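Local coordinates for Rho GTPase-activating protein 15 (Homo sapiens, PDB 3BYI) that switches off Rho-type GTPases such as RAC1 by stimulating GTP hydrolysis, its all-helical RhoGAP domain being the part of the longer protein described here, at residues A[21-26]-A[102-107]; A[34-39]-A[144-149]; A[54-59]-A[91-96]; A[180-185]-A[194-199]. All blocks are in the same frame, centred on the assembly; numbering follows the deposited sequence.

How the interactions relate
All four contacts lie in the all-helical RhoGAP domain. Interactions 1 and 2 are partly buried and adjoin, Leu24 and Leu107 packing on Pro36 and Thr146; interaction 1 combines a His-carboxylate bond and a bridging water with leucine packing, interaction 2 sets threonine hydroxyls at a loop-to-helix junction. Interaction 3 is buried and mainly apolar, a tyrosine face against a threonine methyl, yet waters bridge it beside the predicted arginine finger; its Leu96 touches Val39 of interaction 2. Interaction 4, also buried, relies on a glutamine amide. It joins interaction 1 through Arg181, which probably hydrogen-bonds Leu103 O, whereas interactions 1 and 3 lie on opposite sides of the chain's centre, about 20 Å apart between centres.

Interaction 1: residues A[21-26]-A[102-107]; sequences GSHLHK and ELPEPL
His23 NE2 donates to Glu105 OE1 at 2.8 Å, a His-carboxylate hydrogen bond between the N-cap of helix 24-31 and the loop that follows helix 89-102 in the RhoGAP helical fold. The carboxylate oxygen lies close to the ring plane and is met on its anti side, while ring and carboxylate planes are turned 50° apart. The two side chains run side by side in the same direction, and Glu105 CB also lies 3.6 Å from His23 NE2. Chi1 (-155°) sets CG of His23 anti to the backbone N, and chi2 (-87°) turns the ring so that ND1 accepts from His25 N at 3.0 Å, capping the first turn. Both ring nitrogens are thus engaged, which holds the rotation of the imidazole and is consistent with a proton on NE2 and none on ND1. An alanine here would probably leave Glu105 OE1 without this donor and His25 N without its capping acceptor. A water over the centre of one ring face accepts from Leu24 N and donates to Glu105 O, tying the two backbones together. Pro104 packs its ring against the chain leading into the helix, CG lying 3.3 Å from His23 N. Further back, Gly21 CA makes a CH...O contact with Glu102 O, and the Glu102 carboxylate forms a salt bridge with Arg70. The buried Leu103 brings CD2 to the start of the helix, 3.4 Å from Ser22 O, and Leu24 CD2 meets Leu107 CD1 at 3.8 Å.

Interaction 2: residues A[34-39]-A[144-149]; sequences TVPWFV and RDTMKV
The backbone of 34-39 passes beside helix 141-159 as an irregular lead-in to helix 37-49, with Val35 CA 5.0 Å from Thr146 CA and Thr34 CA 6.0 Å from Asp145 CA. Pro36 is the N-cap residue, and the three residues that touch the neighbouring helix, Thr34 to Pro36, all precede the first turn. Thr34 crosses Asp145 obliquely, its hydroxyl between the backbone N and the carbonyl carbon (chi1 55°), and OG1 donates to Asp145 OD2. The modelled separation of these two atoms, 2.4 Å, is very short and its exact value doubtful. One residue on, Thr146 OG1 lies 3.0 Å from Thr34 O, but its single proton can also go to Pro142 O within its own helix, and the choice is not settled. This meeting of a loop and helix start with the side of a long helix belongs to the helical bundle of the RhoGAP domain. Pro36 also touches the same hydroxyl, crossing Thr146 at about a right angle with CD 3.6 Å from OG1. Helix 24-31 reaches this spot through Leu24, and helix 89-102 through Phe99 on Pro36 and Phe100 on Thr146. Val35 packs its CG2 branch, anti to the carbonyl carbon, on the helix: it sits 3.6 Å from Asp145 O. A turn further along, the same methyl meets Val149 CG2 at 4.0 Å.

Interaction 3: residues A[54-59]-A[91-96]; sequences DGIYRV and VVTGAL
From CB, Tyr57 turns CG anti to the carbonyl carbon (chi1 -72°), and its ring passes Thr93 on helix 89-102. Its CD2 lies 3.7 Å from Thr93 CB, and CE2 lies at the same distance from Thr93 CG2. That methyl stands over the ring centre in a CH-pi contact, 3.8 Å from the centroid and 12° off the normal. At the tip, Leu96 CD2 comes to the ring edge, 3.8 Å from Tyr57 OH, which hydrogen-bonds His153 NE2 on helix 141-159. The loop carries Arg58, predicted to be the arginine finger of the RhoGAP domain; the side chain of Tyr57, next to it, is the one buried among the helices, which probably helps hold the finger loop in place. A leucine in place of Tyr57 would probably leave His153 without its hydroxyl partner and Thr93 CG2 without an aromatic face. Ile56 CD1 touches the same Thr93 methyl at 3.6 Å. On the polar side of Thr93, OG1 also bonds His90 O. One water accepts from Tyr57 N and donates to both Val59 O and Thr93 OG1; a second water donates to these same two oxygens.

Interaction 4: residues A[180-185]-A[194-199]; sequences LRAENE and VYQNQI
This is a buried side-chain-to-loop contact in which Gln196, on helix 189-205, ties down the chain emerging from helix 168-180. Its CG takes the crowded position between backbone N and carbonyl carbon (chi1 68°), and beyond it the chain is extended, carrying the amide to the turn at 180-185. There both ends of the amide are used. Ala182 N donates to Gln196 OE1 at 2.9 Å, approaching only moderately tilted from the carbonyl plane. On the other side of the group, Gln196 NE2 donates to Glu183 OE1 at 2.8 Å, with the acceptor almost in the amide plane. Seen from the glutamate, however, the donor sits above the carboxylate plane, 47° out of it, and the two flat groups are turned 55° apart. Glu183 reaches the amide through a bend at chi2, crossing Gln196 at about a right angle. Held at both ends, the amide is fixed in its rotation, and the nearby carboxylate would probably polarise its N-H. Ala182 CB adds a close contact, 3.3 Å from Gln196 OE1. The apolar half lies alongside: Leu180 and Gln196 slide past each other in opposite directions, with Leu180 CB 3.8 Å from Gln196 CB. Leu180 CD2 meets Ile199 CD1, also at 3.8 Å, and Phe108 touches both residues. Arg181, the first residue past helix 168-180 to leave helical angles, has positive phi and hydrogen-bonds Leu103 O through NH2. The arrangement connects two consecutive helices of the RhoGAP helical fold, its loop bound back by a glutamine on the following helix.

Interaction 1: residues A[21-26]-A[102-107]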
loop_
_atom_site.group_PDB
_atom_site.type_symbol
_atom_site.label_atom_id
_atom_site.label_comp_id
_atom_site.label_asym_id
_atom_site.label_seq_id
_atom_site.Cartn_x
_atom_site.Cartn_y
_atom_site.Cartn_z
ATOM N N GLY A 21 -7.860 8.976 3.452
ATOM C CA GLY A 21 -8.780 9.519 2.467
ATOM C C GLY A 21 -8.278 10.751 1.734
ATOM O O GLY A 21 -9.004 11.297 0.906
ATOM N N SER A 22 -7.082 11.238 2.083
ATOM C CA SER A 22 -6.455 12.356 1.371
ATOM C C SER A 22 -5.558 11.778 0.286
ATOM O O SER A 22 -4.973 10.705 0.465
ATOM C CB SER A 22 -5.618 13.245 2.315
ATOM O OG SER A 22 -6.397 13.830 3.345
ATOM N N HIS A 23 -5.421 12.515 -0.819
ATOM C CA HIS A 23 -4.507 12.143 -1.892
ATOM C C HIS A 23 -3.116 11.940 -1.333
ATOM O O HIS A 23 -2.684 12.693 -0.461
ATOM C CB HIS A 23 -4.437 13.230 -2.997
ATOM C CG HIS A 23 -4.014 12.686 -4.338
ATOM N ND1 HIS A 23 -2.692 12.557 -4.719
ATOM C CD2 HIS A 23 -4.746 12.180 -5.358
ATOM C CE1 HIS A 23 -2.636 12.035 -5.929
ATOM N NE2 HIS A 23 -3.868 11.797 -6.340
ATOM N N LEU A 24 -2.411 10.944 -1.858
ATOM C CA LEU A 24 -0.999 10.707 -1.529
ATOM C C LEU A 24 -0.205 12.023 -1.609
ATOM O O LEU A 24 0.618 12.313 -0.768
ATOM C CB LEU A 24 -0.408 9.643 -2.487
ATOM C CG LEU A 24 1.066 9.238 -2.254
ATOM C CD1 LEU A 24 1.254 8.565 -0.886
ATOM C CD2 LEU A 24 1.568 8.391 -3.387
ATOM N N HIS A 25 -0.516 12.840 -2.610
ATOM C CA HIS A 25 0.210 14.081 -2.883
ATOM C C HIS A 25 -0.013 15.153 -1.846
ATOM O O HIS A 25 0.907 15.904 -1.537
ATOM C CB HIS A 25 -0.141 14.604 -4.263
ATOM C CG HIS A 25 0.270 13.665 -5.357
ATOM N ND1 HIS A 25 0.338 14.038 -6.679
ATOM C CD2 HIS A 25 0.670 12.374 -5.314
ATOM C CE1 HIS A 25 0.735 13.016 -7.409
ATOM N NE2 HIS A 25 0.937 11.989 -6.603
ATOM N N LYS A 26 -1.212 15.176 -1.277
ATOM C CA LYS A 26 -1.523 16.080 -0.183
ATOM C C LYS A 26 -0.923 15.598 1.125
ATOM O O LYS A 26 -0.452 16.407 1.915
ATOM C CB LYS A 26 -3.039 16.265 -0.033
ATOM C CG LYS A 26 -3.687 17.026 -1.196
ATOM C CD LYS A 26 -4.586 18.168 -0.694
ATOM N N GLU A 102 -7.833 3.559 0.974
ATOM C CA GLU A 102 -8.620 4.783 1.217
ATOM C C GLU A 102 -8.058 6.000 0.474
ATOM O O GLU A 102 -8.688 7.008 0.463
ATOM C CB GLU A 102 -8.782 5.030 2.742
ATOM C CG GLU A 102 -9.978 5.900 3.065
ATOM C CD GLU A 102 -10.297 5.958 4.529
ATOM O OE1 GLU A 102 -9.898 5.049 5.281
ATOM O OE2 GLU A 102 -10.947 6.946 4.927
ATOM N N LEU A 103 -6.888 5.896 -0.156
ATOM C CA LEU A 103 -6.360 6.978 -0.979
ATOM C C LEU A 103 -7.420 7.302 -1.982
ATOM O O LEU A 103 -8.028 6.400 -2.478
ATOM C CB LEU A 103 -5.093 6.504 -1.688
ATOM C CG LEU A 103 -3.854 6.361 -0.799
ATOM C CD1 LEU A 103 -2.668 5.863 -1.590
ATOM C CD2 LEU A 103 -3.536 7.676 -0.206
ATOM N N PRO A 104 -7.707 8.591 -2.257
ATOM C CA PRO A 104 -8.706 8.856 -3.300
ATOM C C PRO A 104 -8.324 8.355 -4.699
ATOM O O PRO A 104 -9.196 8.140 -5.527
ATOM C CB PRO A 104 -8.840 10.388 -3.306
ATOM C CG PRO A 104 -7.621 10.884 -2.662
ATOM C CD PRO A 104 -7.196 9.834 -1.668
ATOM N N GLU A 105 -7.027 8.282 -4.979
ATOM C CA GLU A 105 -6.524 7.725 -6.220
ATOM C C GLU A 105 -5.571 6.620 -5.754
ATOM O O GLU A 105 -4.893 6.774 -4.728
ATOM C CB GLU A 105 -5.795 8.786 -7.049
ATOM C CG GLU A 105 -5.425 8.309 -8.458
ATOM C CD GLU A 105 -4.544 9.290 -9.249
ATOM O OE1 GLU A 105 -3.882 10.180 -8.650
ATOM O OE2 GLU A 105 -4.514 9.149 -10.497
ATOM N N PRO A 106 -5.568 5.471 -6.451
ATOM C CA PRO A 106 -4.606 4.438 -6.070
ATOM C C PRO A 106 -3.125 4.815 -6.242
ATOM O O PRO A 106 -2.789 5.723 -6.995
ATOM C CB PRO A 106 -5.013 3.216 -6.947
ATOM C CG PRO A 106 -6.001 3.710 -7.937
ATOM C CD PRO A 106 -6.500 5.045 -7.514
ATOM N N LEU A 107 -2.243 4.076 -5.550
ATOM C CA LEU A 107 -0.798 4.292 -5.657
ATOM C C LEU A 107 -0.340 4.296 -7.119
ATOM O O LEU A 107 0.502 5.098 -7.514
ATOM C CB LEU A 107 -0.025 3.229 -4.873
ATOM C CG LEU A 107 1.513 3.365 -4.768
ATOM C CD1 LEU A 107 1.912 4.696 -4.169
ATOM C CD2 LEU A 107 2.136 2.182 -3.969
HETATM O O HOH W 1 -3.460 9.000 -4.081
#

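Interaction 2: residues A[34-39]-A[144-149]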
loop_
_atom_site.group_PDB
_atom_site.type_symbol
_atom_site.label_atom_id
_atom_site.label_comp_id
_atom_site.label_asym_id
_atom_site.label_seq_id
_atom_site.Cartn_x
_atom_site.Cartn_y
_atom_site.Cartn_z
ATOM N N THR A 34 8.153 12.357 0.249
ATOM C CA THR A 34 7.644 11.605 -0.897
ATOM C C THR A 34 7.163 10.235 -0.461
ATOM O O THR A 34 6.646 9.459 -1.268
ATOM C CB THR A 34 8.695 11.553 -2.017
ATOM O OG1 THR A 34 9.914 11.016 -1.507
ATOM C CG2 THR A 34 8.995 13.014 -2.558
ATOM N N VAL A 35 7.339 9.923 0.826
ATOM C CA VAL A 35 6.745 8.741 1.415
ATOM C C VAL A 35 6.065 9.098 2.731
ATOM O O VAL A 35 6.696 9.660 3.604
ATOM C CB VAL A 35 7.798 7.642 1.699
ATOM C CG1 VAL A 35 7.094 6.374 2.112
ATOM C CG2 VAL A 35 8.677 7.406 0.479
ATOM N N PRO A 36 4.772 8.782 2.875
ATOM C CA PRO A 36 4.130 9.101 4.139
ATOM C C PRO A 36 4.766 8.434 5.356
ATOM O O PRO A 36 5.072 7.247 5.350
ATOM C CB PRO A 36 2.698 8.585 3.956
ATOM C CG PRO A 36 2.498 8.519 2.493
ATOM C CD PRO A 36 3.832 8.176 1.918
ATOM N N TRP A 37 4.943 9.213 6.401
ATOM C CA TRP A 37 5.428 8.706 7.685
ATOM C C TRP A 37 4.673 7.469 8.163
ATOM O O TRP A 37 5.285 6.575 8.716
ATOM C CB TRP A 37 5.351 9.781 8.776
ATOM C CG TRP A 37 6.474 10.685 8.660
ATOM C CD1 TRP A 37 6.456 11.970 8.216
ATOM C CD2 TRP A 37 7.826 10.361 8.913
ATOM N NE1 TRP A 37 7.721 12.469 8.189
ATOM C CE2 TRP A 37 8.586 11.505 8.625
ATOM C CE3 TRP A 37 8.473 9.210 9.369
ATOM C CZ2 TRP A 37 9.971 11.550 8.812
ATOM C CZ3 TRP A 37 9.833 9.234 9.527
ATOM C CH2 TRP A 37 10.578 10.398 9.247
ATOM N N PHE A 38 3.350 7.438 7.991
ATOM C CA PHE A 38 2.569 6.313 8.500
ATOM C C PHE A 38 2.946 5.009 7.782
ATOM O O PHE A 38 2.982 3.954 8.393
ATOM C CB PHE A 38 1.067 6.543 8.376
ATOM C CG PHE A 38 0.234 5.365 8.883
ATOM C CD1 PHE A 38 0.228 5.027 10.227
ATOM C CD2 PHE A 38 -0.541 4.608 8.014
ATOM C CE1 PHE A 38 -0.584 3.976 10.702
ATOM C CE2 PHE A 38 -1.293 3.567 8.477
ATOM C CZ PHE A 38 -1.329 3.259 9.822
ATOM N N VAL A 39 3.222 5.116 6.477
ATOM C CA VAL A 39 3.667 3.995 5.693
ATOM C C VAL A 39 5.037 3.470 6.204
ATOM O O VAL A 39 5.262 2.271 6.316
ATOM C CB VAL A 39 3.730 4.351 4.172
ATOM C CG1 VAL A 39 4.448 3.224 3.349
ATOM C CG2 VAL A 39 2.314 4.650 3.620
ATOM N N ARG A 144 6.235 6.950 -7.074
ATOM C CA ARG A 144 7.464 6.200 -7.269
ATOM C C ARG A 144 8.178 5.875 -5.944
ATOM O O ARG A 144 8.584 4.753 -5.729
ATOM C CB ARG A 144 8.425 7.000 -8.150
ATOM C CG ARG A 144 9.830 6.366 -8.195
ATOM C CD ARG A 144 10.733 6.954 -9.253
ATOM N NE ARG A 144 10.970 8.354 -9.012
ATOM C CZ ARG A 144 10.355 9.356 -9.635
ATOM N NH1 ARG A 144 9.435 9.158 -10.578
ATOM N NH2 ARG A 144 10.674 10.580 -9.299
ATOM N N ASP A 145 8.410 6.884 -5.097
ATOM C CA ASP A 145 9.150 6.655 -3.871
ATOM C C ASP A 145 8.408 5.767 -2.873
ATOM O O ASP A 145 9.031 4.983 -2.158
ATOM C CB ASP A 145 9.518 7.965 -3.183
ATOM C CG ASP A 145 10.516 8.772 -3.957
ATOM O OD1 ASP A 145 11.056 8.292 -4.987
ATOM O OD2 ASP A 145 10.743 9.917 -3.531
ATOM N N THR A 146 7.092 5.922 -2.805
ATOM C CA THR A 146 6.252 5.047 -1.966
ATOM C C THR A 146 6.205 3.573 -2.506
ATOM O O THR A 146 6.249 2.600 -1.733
ATOM C CB THR A 146 4.864 5.685 -1.812
ATOM O OG1 THR A 146 5.054 6.955 -1.205
ATOM C CG2 THR A 146 3.869 4.863 -0.933
ATOM N N MET A 147 6.141 3.417 -3.828
ATOM C CA MET A 147 6.284 2.092 -4.433
ATOM C C MET A 147 7.604 1.456 -4.091
ATOM O O MET A 147 7.659 0.285 -3.748
ATOM C CB MET A 147 6.194 2.168 -5.964
ATOM C CG MET A 147 4.779 2.330 -6.483
ATOM S SD MET A 147 4.780 2.353 -8.249
ATOM C CE MET A 147 3.169 3.101 -8.588
ATOM N N LYS A 148 8.687 2.212 -4.213
ATOM C CA LYS A 148 10.012 1.660 -3.900
ATOM C C LYS A 148 10.099 1.175 -2.456
ATOM O O LYS A 148 10.539 0.064 -2.192
ATOM C CB LYS A 148 11.098 2.684 -4.156
ATOM C CG LYS A 148 12.501 2.104 -4.073
ATOM C CD LYS A 148 13.557 3.130 -4.343
ATOM C CE LYS A 148 14.967 2.499 -4.311
ATOM N NZ LYS A 148 15.898 3.289 -5.195
ATOM N N VAL A 149 9.670 2.014 -1.523
ATOM C CA VAL A 149 9.695 1.661 -0.112
ATOM C C VAL A 149 8.784 0.421 0.163
ATOM O O VAL A 149 9.206 -0.526 0.830
ATOM C CB VAL A 149 9.340 2.913 0.764
ATOM C CG1 VAL A 149 8.944 2.538 2.156
ATOM C CG2 VAL A 149 10.513 3.912 0.812
#

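Interaction 3: residues A[54-59]-A[91-96]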
loop_
_atom_site.group_PDB
_atom_site.type_symbol
_atom_site.label_atom_id
_atom_site.label_comp_id
_atom_site.label_asym_id
_atom_site.label_seq_id
_atom_site.Cartn_x
_atom_site.Cartn_y
_atom_site.Cartn_z
ATOM N N ASP A 54 3.057 -16.128 10.235
ATOM C CA ASP A 54 2.321 -16.867 9.207
ATOM C C ASP A 54 1.254 -16.004 8.579
ATOM O O ASP A 54 0.489 -15.373 9.285
ATOM C CB ASP A 54 1.663 -18.111 9.769
ATOM C CG ASP A 54 2.662 -19.182 10.105
ATOM O OD1 ASP A 54 3.879 -18.915 9.950
ATOM O OD2 ASP A 54 2.221 -20.269 10.536
ATOM N N GLY A 55 1.238 -15.946 7.249
ATOM C CA GLY A 55 0.164 -15.229 6.536
ATOM C C GLY A 55 0.219 -13.719 6.666
ATOM O O GLY A 55 -0.785 -13.045 6.443
ATOM N N ILE A 56 1.391 -13.186 6.988
ATOM C CA ILE A 56 1.602 -11.753 7.081
ATOM C C ILE A 56 1.130 -11.086 5.801
ATOM O O ILE A 56 1.510 -11.522 4.720
ATOM C CB ILE A 56 3.087 -11.404 7.392
ATOM C CG1 ILE A 56 3.193 -9.946 7.848
ATOM C CG2 ILE A 56 4.073 -11.750 6.201
ATOM C CD1 ILE A 56 2.633 -9.676 9.292
ATOM N N TYR A 57 0.230 -10.090 5.966
ATOM C CA TYR A 57 -0.466 -9.318 4.912
ATOM C C TYR A 57 -1.726 -9.982 4.338
ATOM O O TYR A 57 -2.590 -9.297 3.782
ATOM C CB TYR A 57 0.469 -8.842 3.806
ATOM C CG TYR A 57 1.381 -7.727 4.264
ATOM C CD1 TYR A 57 2.711 -7.955 4.548
ATOM C CD2 TYR A 57 0.899 -6.444 4.420
ATOM C CE1 TYR A 57 3.510 -6.946 4.990
ATOM C CE2 TYR A 57 1.729 -5.398 4.832
ATOM C CZ TYR A 57 3.012 -5.658 5.116
ATOM O OH TYR A 57 3.798 -4.618 5.525
ATOM N N ARG A 58 -1.824 -11.305 4.467
ATOM C CA ARG A 58 -3.013 -12.016 4.098
ATOM C C ARG A 58 -3.973 -12.071 5.298
ATOM O O ARG A 58 -5.144 -11.831 5.162
ATOM C CB ARG A 58 -2.673 -13.434 3.584
ATOM C CG ARG A 58 -3.879 -14.264 3.094
ATOM C CD ARG A 58 -3.395 -15.564 2.362
ATOM N N VAL A 59 -3.451 -12.398 6.470
ATOM C CA VAL A 59 -4.297 -12.474 7.671
ATOM C C VAL A 59 -4.788 -11.072 8.039
ATOM O O VAL A 59 -4.075 -10.059 7.894
ATOM C CB VAL A 59 -3.575 -13.162 8.877
ATOM C CG1 VAL A 59 -4.343 -12.942 10.198
ATOM C CG2 VAL A 59 -3.339 -14.690 8.610
ATOM N N VAL A 91 -3.006 -6.092 12.844
ATOM C CA VAL A 91 -3.649 -4.773 12.928
ATOM C C VAL A 91 -2.823 -3.715 12.151
ATOM O O VAL A 91 -3.380 -2.832 11.488
ATOM C CB VAL A 91 -3.893 -4.320 14.427
ATOM C CG1 VAL A 91 -4.298 -2.826 14.511
ATOM C CG2 VAL A 91 -4.922 -5.201 15.108
ATOM N N VAL A 92 -1.496 -3.843 12.204
ATOM C CA VAL A 92 -0.568 -2.921 11.513
ATOM C C VAL A 92 -0.640 -3.143 10.012
ATOM O O VAL A 92 -0.789 -2.182 9.230
ATOM C CB VAL A 92 0.877 -3.064 12.059
ATOM C CG1 VAL A 92 1.890 -2.266 11.239
ATOM C CG2 VAL A 92 0.904 -2.667 13.533
ATOM N N THR A 93 -0.550 -4.404 9.590
ATOM C CA THR A 93 -0.654 -4.699 8.173
ATOM C C THR A 93 -2.006 -4.267 7.638
ATOM O O THR A 93 -2.072 -3.720 6.564
ATOM C CB THR A 93 -0.494 -6.176 7.847
ATOM O OG1 THR A 93 -1.529 -6.886 8.514
ATOM C CG2 THR A 93 0.916 -6.712 8.225
ATOM N N GLY A 94 -3.080 -4.541 8.392
ATOM C CA GLY A 94 -4.427 -4.128 8.010
ATOM C C GLY A 94 -4.601 -2.627 7.871
ATOM O O GLY A 94 -5.258 -2.159 6.966
ATOM N N ALA A 95 -3.975 -1.877 8.757
ATOM C CA ALA A 95 -4.058 -0.426 8.741
ATOM C C ALA A 95 -3.252 0.133 7.580
ATOM O O ALA A 95 -3.688 1.073 6.915
ATOM C CB ALA A 95 -3.588 0.165 10.132
ATOM N N LEU A 96 -2.100 -0.460 7.291
ATOM C CA LEU A 96 -1.317 -0.070 6.110
ATOM C C LEU A 96 -2.141 -0.268 4.844
ATOM O O LEU A 96 -2.273 0.650 4.047
ATOM C CB LEU A 96 -0.026 -0.881 5.987
ATOM C CG LEU A 96 0.982 -0.340 4.964
ATOM C CD1 LEU A 96 1.220 1.147 5.258
ATOM C CD2 LEU A 96 2.353 -1.158 4.983
HETATM O O HOH W 2 -1.479 -9.562 8.245
HETATM O O HOH W 3 -4.233 -7.584 7.388
#

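Interaction 4: residues A[180-185]-A[194-199]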
loop_
_atom_site.group_PDB
_atom_site.type_symbol
_atom_site.label_atom_id
_atom_site.label_comp_id
_atom_site.label_asym_id
_atom_site.label_seq_id
_atom_site.Cartn_x
_atom_site.Cartn_y
_atom_site.Cartn_z
ATOM N N LEU A 180 -3.544 -0.976 -7.249
ATOM C CA LEU A 180 -3.971 -0.638 -8.607
ATOM C C LEU A 180 -5.494 -0.455 -8.736
ATOM O O LEU A 180 -5.977 0.321 -9.584
ATOM C CB LEU A 180 -3.480 -1.700 -9.581
ATOM C CG LEU A 180 -1.957 -1.759 -9.767
ATOM C CD1 LEU A 180 -1.225 -2.944 -9.082
ATOM C CD2 LEU A 180 -1.668 -1.750 -11.233
ATOM N N ARG A 181 -6.268 -1.148 -7.905
ATOM C CA ARG A 181 -7.724 -0.870 -7.836
ATOM C C ARG A 181 -8.388 -0.878 -9.223
ATOM O O ARG A 181 -9.245 -0.058 -9.523
ATOM C CB ARG A 181 -7.952 0.491 -7.154
ATOM C CG ARG A 181 -9.350 0.758 -6.587
ATOM C CD ARG A 181 -9.444 2.202 -6.058
ATOM N NE ARG A 181 -8.587 2.413 -4.904
ATOM C CZ ARG A 181 -8.369 3.583 -4.309
ATOM N NH1 ARG A 181 -8.963 4.686 -4.750
ATOM N NH2 ARG A 181 -7.552 3.637 -3.255
ATOM N N ALA A 182 -8.004 -1.848 -10.048
ATOM C CA ALA A 182 -8.370 -1.871 -11.472
ATOM C C ALA A 182 -9.592 -2.713 -11.789
ATOM O O ALA A 182 -9.999 -2.766 -12.944
ATOM C CB ALA A 182 -7.169 -2.343 -12.313
ATOM N N GLU A 183 -10.176 -3.345 -10.766
ATOM C CA GLU A 183 -11.299 -4.316 -10.916
ATOM C C GLU A 183 -12.395 -3.738 -11.788
ATOM O O GLU A 183 -12.852 -4.382 -12.764
ATOM C CB GLU A 183 -11.966 -4.685 -9.564
ATOM C CG GLU A 183 -11.119 -5.348 -8.494
ATOM C CD GLU A 183 -10.207 -4.362 -7.800
ATOM O OE1 GLU A 183 -9.149 -4.039 -8.378
ATOM O OE2 GLU A 183 -10.549 -3.900 -6.699
ATOM N N ASN A 184 -12.800 -2.514 -11.416
ATOM C CA ASN A 184 -13.970 -1.852 -11.997
ATOM C C ASN A 184 -13.698 -0.944 -13.201
ATOM O O ASN A 184 -14.657 -0.475 -13.824
ATOM C CB ASN A 184 -14.714 -1.039 -10.925
ATOM C CG ASN A 184 -16.181 -0.781 -11.288
ATOM O OD1 ASN A 184 -16.782 -1.527 -12.074
ATOM N ND2 ASN A 184 -16.757 0.274 -10.715
ATOM N N GLU A 185 -12.429 -0.680 -13.536
ATOM C CA GLU A 185 -12.143 0.061 -14.780
ATOM C C GLU A 185 -12.919 -0.601 -15.956
ATOM O O GLU A 185 -13.116 -1.816 -15.980
ATOM C CB GLU A 185 -10.630 0.156 -15.067
ATOM C CG GLU A 185 -9.763 0.832 -13.964
ATOM C CD GLU A 185 -10.392 2.093 -13.321
ATOM O OE1 GLU A 185 -10.676 3.081 -14.040
ATOM O OE2 GLU A 185 -10.584 2.094 -12.080
ATOM N N VAL A 194 -6.318 -10.149 -13.144
ATOM C CA VAL A 194 -5.038 -10.747 -13.535
ATOM C C VAL A 194 -3.997 -9.677 -13.861
ATOM O O VAL A 194 -2.835 -9.812 -13.500
ATOM C CB VAL A 194 -5.200 -11.726 -14.715
ATOM C CG1 VAL A 194 -3.872 -12.466 -15.038
ATOM C CG2 VAL A 194 -6.283 -12.759 -14.348
ATOM N N TYR A 195 -4.403 -8.633 -14.570
ATOM C CA TYR A 195 -3.484 -7.573 -14.961
ATOM C C TYR A 195 -2.797 -6.981 -13.740
ATOM O O TYR A 195 -1.581 -6.832 -13.708
ATOM C CB TYR A 195 -4.205 -6.444 -15.652
ATOM C CG TYR A 195 -4.617 -6.660 -17.083
ATOM C CD1 TYR A 195 -4.178 -7.748 -17.830
ATOM C CD2 TYR A 195 -5.426 -5.712 -17.707
ATOM C CE1 TYR A 195 -4.572 -7.901 -19.162
ATOM C CE2 TYR A 195 -5.823 -5.857 -19.019
ATOM C CZ TYR A 195 -5.394 -6.938 -19.753
ATOM O OH TYR A 195 -5.804 -7.029 -21.064
ATOM N N GLN A 196 -3.585 -6.605 -12.750
ATOM C CA GLN A 196 -3.039 -5.929 -11.615
ATOM C C GLN A 196 -2.186 -6.826 -10.716
ATOM O O GLN A 196 -1.150 -6.389 -10.214
ATOM C CB GLN A 196 -4.139 -5.257 -10.826
ATOM C CG GLN A 196 -5.094 -6.162 -10.123
ATOM C CD GLN A 196 -6.273 -5.374 -9.605
ATOM O OE1 GLN A 196 -6.279 -4.150 -9.685
ATOM N NE2 GLN A 196 -7.265 -6.058 -9.066
ATOM N N ASN A 197 -2.597 -8.075 -10.527
ATOM C CA ASN A 197 -1.794 -9.028 -9.777
ATOM C C ASN A 197 -0.455 -9.343 -10.479
ATOM O O ASN A 197 0.581 -9.493 -9.829
ATOM C CB ASN A 197 -2.579 -10.316 -9.580
ATOM C CG ASN A 197 -3.746 -10.117 -8.647
ATOM O OD1 ASN A 197 -4.053 -8.993 -8.300
ATOM N ND2 ASN A 197 -4.404 -11.195 -8.247
ATOM N N GLN A 198 -0.482 -9.431 -11.803
ATOM C CA GLN A 198 0.737 -9.655 -12.547
ATOM C C GLN A 198 1.678 -8.473 -12.453
ATOM O O GLN A 198 2.887 -8.668 -12.382
ATOM C CB GLN A 198 0.452 -9.980 -14.010
ATOM C CG GLN A 198 -0.041 -11.417 -14.235
ATOM C CD GLN A 198 0.868 -12.444 -13.633
ATOM O OE1 GLN A 198 0.538 -13.067 -12.608
ATOM N NE2 GLN A 198 2.043 -12.614 -14.248
ATOM N N ILE A 199 1.139 -7.253 -12.466
ATOM C CA ILE A 199 1.964 -6.050 -12.335
ATOM C C ILE A 199 2.584 -6.014 -10.952
ATOM O O ILE A 199 3.775 -5.731 -10.795
ATOM C CB ILE A 199 1.171 -4.726 -12.551
ATOM C CG1 ILE A 199 0.699 -4.589 -14.012
ATOM C CG2 ILE A 199 2.048 -3.535 -12.193
ATOM C CD1 ILE A 199 -0.557 -3.787 -14.192
#